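Local coordinates for protein ESXA (Geobacillus thermodenitrificans, PDB 3ZBH) that is of unknown function but belongs to the WXG100 (ESAT-6) family, whose members are typically substrates of type VII secretion systems, at residues Ser25-Asp36 with Tyr58-Ala69. Numbering follows the deposited sequence.
With ACT (acetate ion), chain L.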
loop_
_atom_site.group_PDB
_atom_site.type_symbol
_atom_site.label_atom_id
_atom_site.label_comp_id
_atom_site.label_asym_id
_atom_site.label_seq_id
_atom_site.Cartn_x
_atom_site.Cartn_y
_atom_site.Cartn_z
ATOM N N SER B 25 -1.492 -8.588 0.340
ATOM C CA SER B 25 -0.319 -8.754 -0.494
ATOM C C SER B 25 -0.658 -8.362 -1.960
ATOM O O SER B 25 0.110 -7.629 -2.585
ATOM C CB SER B 25 0.216 -10.183 -0.465
ATOM O OG SER B 25 1.292 -10.282 -1.391
ATOM N N SER B 26 -1.788 -8.848 -2.475
ATOM C CA SER B 26 -2.244 -8.495 -3.845
ATOM C C SER B 26 -2.447 -7.014 -4.035
ATOM O O SER B 26 -2.031 -6.453 -5.054
ATOM C CB SER B 26 -3.562 -9.204 -4.197
ATOM O OG SER B 26 -3.403 -10.594 -4.013
ATOM N N ASN B 27 -3.121 -6.375 -3.069
ATOM C CA ASN B 27 -3.253 -4.934 -3.088
ATOM C C ASN B 27 -1.936 -4.166 -3.168
ATOM O O ASN B 27 -1.884 -3.139 -3.848
ATOM C CB ASN B 27 -4.079 -4.427 -1.897
ATOM C CG ASN B 27 -5.512 -4.939 -1.917
ATOM O OD1 ASN B 27 -6.052 -5.238 -2.968
ATOM N ND2 ASN B 27 -6.113 -5.058 -0.751
ATOM N N VAL B 28 -0.886 -4.645 -2.482
ATOM C CA VAL B 28 0.450 -4.032 -2.559
ATOM C C VAL B 28 1.054 -4.119 -3.971
ATOM O O VAL B 28 1.510 -3.097 -4.501
ATOM C CB VAL B 28 1.461 -4.598 -1.493
ATOM C CG1 VAL B 28 2.906 -4.128 -1.748
ATOM C CG2 VAL B 28 1.024 -4.174 -0.111
ATOM N N THR B 29 1.065 -5.312 -4.589
ATOM C CA THR B 29 1.679 -5.415 -5.914
ATOM C C THR B 29 0.846 -4.712 -6.998
ATOM O O THR B 29 1.418 -4.066 -7.894
ATOM C CB THR B 29 2.028 -6.868 -6.333
ATOM O OG1 THR B 29 0.880 -7.687 -6.180
ATOM C CG2 THR B 29 3.203 -7.413 -5.465
ATOM N N GLU B 30 -0.478 -4.762 -6.872
ATOM C CA GLU B 30 -1.352 -4.002 -7.775
ATOM C C GLU B 30 -1.065 -2.506 -7.678
ATOM O O GLU B 30 -0.966 -1.809 -8.696
ATOM C CB GLU B 30 -2.819 -4.354 -7.544
ATOM C CG GLU B 30 -3.097 -5.794 -7.978
ATOM C CD GLU B 30 -4.430 -6.294 -7.511
ATOM O OE1 GLU B 30 -5.239 -5.465 -7.063
ATOM O OE2 GLU B 30 -4.679 -7.510 -7.604
ATOM N N LEU B 31 -0.917 -2.017 -6.452
ATOM C CA LEU B 31 -0.587 -0.610 -6.241
ATOM C C LEU B 31 0.767 -0.244 -6.844
ATOM O O LEU B 31 0.899 0.759 -7.533
ATOM C CB LEU B 31 -0.612 -0.298 -4.733
ATOM C CG LEU B 31 -0.060 1.028 -4.228
ATOM C CD1 LEU B 31 -0.962 2.206 -4.605
ATOM C CD2 LEU B 31 0.049 0.899 -2.708
ATOM N N ILE B 32 1.775 -1.052 -6.608
ATOM C CA ILE B 32 3.071 -0.780 -7.203
ATOM C C ILE B 32 3.014 -0.711 -8.739
ATOM O O ILE B 32 3.550 0.206 -9.344
ATOM C CB ILE B 32 4.143 -1.767 -6.721
ATOM C CG1 ILE B 32 4.431 -1.535 -5.225
ATOM C CG2 ILE B 32 5.432 -1.581 -7.523
ATOM C CD1 ILE B 32 4.745 -0.073 -4.861
ATOM N N ALA B 33 2.314 -1.661 -9.345
ATOM C CA ALA B 33 2.104 -1.660 -10.785
ATOM C C ALA B 33 1.434 -0.366 -11.251
ATOM O O ALA B 33 1.870 0.230 -12.230
ATOM C CB ALA B 33 1.278 -2.875 -11.181
ATOM N N ARG B 34 0.393 0.080 -10.554
ATOM C CA ARG B 34 -0.261 1.349 -10.906
ATOM C C ARG B 34 0.643 2.577 -10.734
ATOM O O ARG B 34 0.697 3.458 -11.619
ATOM C CB ARG B 34 -1.574 1.554 -10.141
ATOM C CG ARG B 34 -2.657 0.521 -10.414
ATOM C CD ARG B 34 -3.982 0.973 -9.802
ATOM N NE ARG B 34 -3.932 1.205 -8.348
ATOM C CZ ARG B 34 -4.101 0.270 -7.411
ATOM N NH1 ARG B 34 -4.324 -0.994 -7.748
ATOM N NH2 ARG B 34 -4.066 0.607 -6.123
ATOM N N LEU B 35 1.350 2.637 -9.605
ATOM C CA LEU B 35 2.347 3.693 -9.397
ATOM C C LEU B 35 3.508 3.624 -10.402
ATOM O O LEU B 35 4.049 4.647 -10.775
ATOM C CB LEU B 35 2.906 3.639 -7.971
ATOM C CG LEU B 35 1.877 3.851 -6.852
ATOM C CD1 LEU B 35 2.607 3.766 -5.510
ATOM C CD2 LEU B 35 1.200 5.210 -7.009
ATOM N N ASP B 36 3.894 2.430 -10.845
ATOM C CA ASP B 36 4.940 2.344 -11.861
ATOM C C ASP B 36 4.513 3.060 -13.153
ATOM O O ASP B 36 5.290 3.834 -13.754
ATOM C CB ASP B 36 5.303 0.887 -12.191
ATOM C CG ASP B 36 6.175 0.233 -11.141
ATOM O OD1 ASP B 36 6.751 0.926 -10.247
ATOM O OD2 ASP B 36 6.275 -1.007 -11.217
ATOM N N TYR B 58 10.544 7.761 -5.105
ATOM C CA TYR B 58 9.710 6.608 -5.431
ATOM C C TYR B 58 10.523 5.311 -5.507
ATOM O O TYR B 58 10.221 4.319 -4.802
ATOM C CB TYR B 58 8.944 6.842 -6.742
ATOM C CG TYR B 58 8.169 5.614 -7.138
ATOM C CD1 TYR B 58 7.106 5.193 -6.358
ATOM C CD2 TYR B 58 8.533 4.842 -8.256
ATOM C CE1 TYR B 58 6.382 4.057 -6.669
ATOM C CE2 TYR B 58 7.793 3.706 -8.600
ATOM C CZ TYR B 58 6.729 3.316 -7.791
ATOM O OH TYR B 58 5.990 2.193 -8.047
ATOM N N GLN B 59 11.556 5.307 -6.345
ATOM C CA GLN B 59 12.418 4.129 -6.483
ATOM C C GLN B 59 13.167 3.736 -5.196
ATOM O O GLN B 59 13.524 2.567 -5.013
ATOM C CB GLN B 59 13.396 4.277 -7.654
ATOM C CG GLN B 59 12.731 4.332 -9.037
ATOM C CD GLN B 59 12.084 3.023 -9.467
ATOM O OE1 GLN B 59 11.024 3.021 -10.109
ATOM N NE2 GLN B 59 12.708 1.905 -9.122
ATOM N N GLU B 60 13.409 4.699 -4.313
ATOM C CA GLU B 60 13.976 4.382 -2.997
ATOM C C GLU B 60 12.996 3.579 -2.122
ATOM O O GLU B 60 13.405 2.746 -1.311
ATOM C CB GLU B 60 14.403 5.677 -2.284
ATOM C CG GLU B 60 15.423 5.487 -1.169
ATOM C CD GLU B 60 14.799 5.441 0.218
ATOM O OE1 GLU B 60 14.095 6.407 0.594
ATOM O OE2 GLU B 60 15.018 4.439 0.941
ATOM N N LEU B 61 11.703 3.829 -2.288
ATOM C CA LEU B 61 10.702 3.228 -1.426
ATOM C C LEU B 61 10.128 1.939 -1.991
ATOM O O LEU B 61 9.650 1.078 -1.249
ATOM C CB LEU B 61 9.559 4.212 -1.189
ATOM C CG LEU B 61 9.929 5.482 -0.425
ATOM C CD1 LEU B 61 8.747 6.437 -0.443
ATOM C CD2 LEU B 61 10.350 5.152 1.000
ATOM N N ARG B 62 10.151 1.822 -3.304
ATOM C CA ARG B 62 9.543 0.690 -3.987
ATOM C C ARG B 62 10.022 -0.672 -3.446
ATOM O O ARG B 62 9.207 -1.561 -3.262
ATOM C CB ARG B 62 9.779 0.803 -5.489
ATOM C CG ARG B 62 8.840 -0.056 -6.343
ATOM C CD ARG B 62 9.335 -0.009 -7.794
ATOM N NE ARG B 62 8.535 -0.846 -8.674
ATOM C CZ ARG B 62 8.779 -2.131 -8.922
ATOM N NH1 ARG B 62 9.806 -2.766 -8.340
ATOM N NH2 ARG B 62 7.982 -2.793 -9.747
ATOM N N PRO B 63 11.343 -0.845 -3.191
ATOM C CA PRO B 63 11.735 -2.190 -2.785
ATOM C C PRO B 63 11.116 -2.614 -1.437
ATOM O O PRO B 63 10.960 -3.814 -1.193
ATOM C CB PRO B 63 13.259 -2.113 -2.647
ATOM C CG PRO B 63 13.682 -0.896 -3.397
ATOM C CD PRO B 63 12.504 0.027 -3.479
ATOM N N SER B 64 10.767 -1.645 -0.594
ATOM C CA SER B 64 10.196 -1.964 0.704
ATOM C C SER B 64 8.747 -2.413 0.535
ATOM O O SER B 64 8.234 -3.171 1.344
ATOM C CB SER B 64 10.279 -0.751 1.622
ATOM O OG SER B 64 11.635 -0.528 1.981
ATOM N N PHE B 65 8.079 -1.923 -0.513
ATOM C CA PHE B 65 6.761 -2.434 -0.853
ATOM C C PHE B 65 6.838 -3.884 -1.326
ATOM O O PHE B 65 5.967 -4.674 -0.993
ATOM C CB PHE B 65 6.039 -1.524 -1.888
ATOM C CG PHE B 65 5.430 -0.281 -1.275
ATOM C CD1 PHE B 65 6.222 0.679 -0.663
ATOM C CD2 PHE B 65 4.049 -0.092 -1.280
ATOM C CE1 PHE B 65 5.658 1.806 -0.068
ATOM C CE2 PHE B 65 3.485 1.033 -0.697
ATOM C CZ PHE B 65 4.285 1.982 -0.079
ATOM N N GLU B 66 7.866 -4.241 -2.095
ATOM C CA GLU B 66 7.991 -5.643 -2.530
ATOM C C GLU B 66 8.284 -6.514 -1.316
ATOM O O GLU B 66 7.811 -7.621 -1.223
ATOM C CB GLU B 66 9.089 -5.816 -3.588
ATOM C CG GLU B 66 8.811 -5.047 -4.899
ATOM C CD GLU B 66 7.453 -5.372 -5.534
ATOM O OE1 GLU B 66 6.898 -6.482 -5.336
ATOM O OE2 GLU B 66 6.903 -4.497 -6.245
ATOM N N LYS B 67 9.060 -5.990 -0.366
ATOM C CA LYS B 67 9.309 -6.746 0.862
ATOM C C LYS B 67 8.032 -6.941 1.668
ATOM O O LYS B 67 7.834 -7.968 2.295
ATOM C CB LYS B 67 10.367 -6.041 1.722
ATOM C CG LYS B 67 11.801 -6.224 1.249
ATOM C CD LYS B 67 12.685 -5.170 1.890
ATOM C CE LYS B 67 14.068 -5.055 1.271
ATOM N NZ LYS B 67 14.923 -6.185 1.727
ATOM N N MET B 68 7.170 -5.936 1.684
ATOM C CA MET B 68 5.902 -6.068 2.395
ATOM C C MET B 68 5.056 -7.153 1.730
ATOM O O MET B 68 4.422 -7.952 2.395
ATOM C CB MET B 68 5.152 -4.742 2.417
ATOM C CG MET B 68 3.852 -4.804 3.199
ATOM S SD MET B 68 4.130 -4.891 4.990
ATOM C CE MET B 68 4.381 -3.148 5.335
ATOM N N ALA B 69 5.007 -7.134 0.400
ATOM C CA ALA B 69 4.223 -8.139 -0.301
ATOM C C ALA B 69 4.736 -9.562 0.015
ATOM O O ALA B 69 3.934 -10.471 0.257
ATOM C CB ALA B 69 4.203 -7.840 -1.806
HETATM C C ACT L . 9.849 -6.190 -9.531
HETATM O O ACT L . 9.332 -6.156 -8.400
HETATM O OXT ACT L . 9.455 -5.435 -10.450
HETATM C CH3 ACT L . 10.956 -7.170 -9.788
#
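Asp36 and Arg62 are joined by a side-on salt bridge in which NE and NH2 of the arginine each reach one carboxylate oxygen. Arg62 NE gives its hydrogen to Asp36 OD1 at 3.0 Å and Arg62 NH2 to Asp36 OD2 at 2.9 Å, both on syn lone pairs, and the two flat groups lie only 18° from coplanar. Asp36 OD1 also accepts from Tyr58 OH at 2.7 Å; this hydroxyl comes from above the carboxylate plane, while OD1 itself lies at the edge of the tyrosine ring. Three donor bonds restrict the rotation of the Asp36 carboxylate. An acetate ion, probably from the crystallisation liquor, takes a further bond from Arg62 NH2. A leucine in place of Arg62 would probably leave the Asp36 carboxylate without its charge partner and with two fewer N-H donors, the bond from Tyr58 OH remaining.

The backbones are the two arms of the antiparallel helical hairpin of the WXG100 fold, helices 11-45 and 48-95; the axes of segments 25-36 and 58-69 approach to 8.9 Å and cross at -155°. Ile32 is the knob that fills a hole made by Tyr58, Arg62, Phe65 and Glu66. From Ile32 CB, 3.9 Å from Glu66 OE2, the side chain forks: CG2, anti to the backbone N, lies over one face of the Arg62 guanidinium, 3.4 Å from NE, whereas CG1 (chi1 -68°) passes Phe65 CB and ends in CD1, 3.6 Å from Phe65 CD2. One turn earlier, Val28 CG1 packs on the methyl of Ala69, while Leu31 CD2 approaches Phe65 CE2. The Phe65 ring in turn stacks with Phe65 of the second subunit, carrying the hydrophobic layer into the dimer interface.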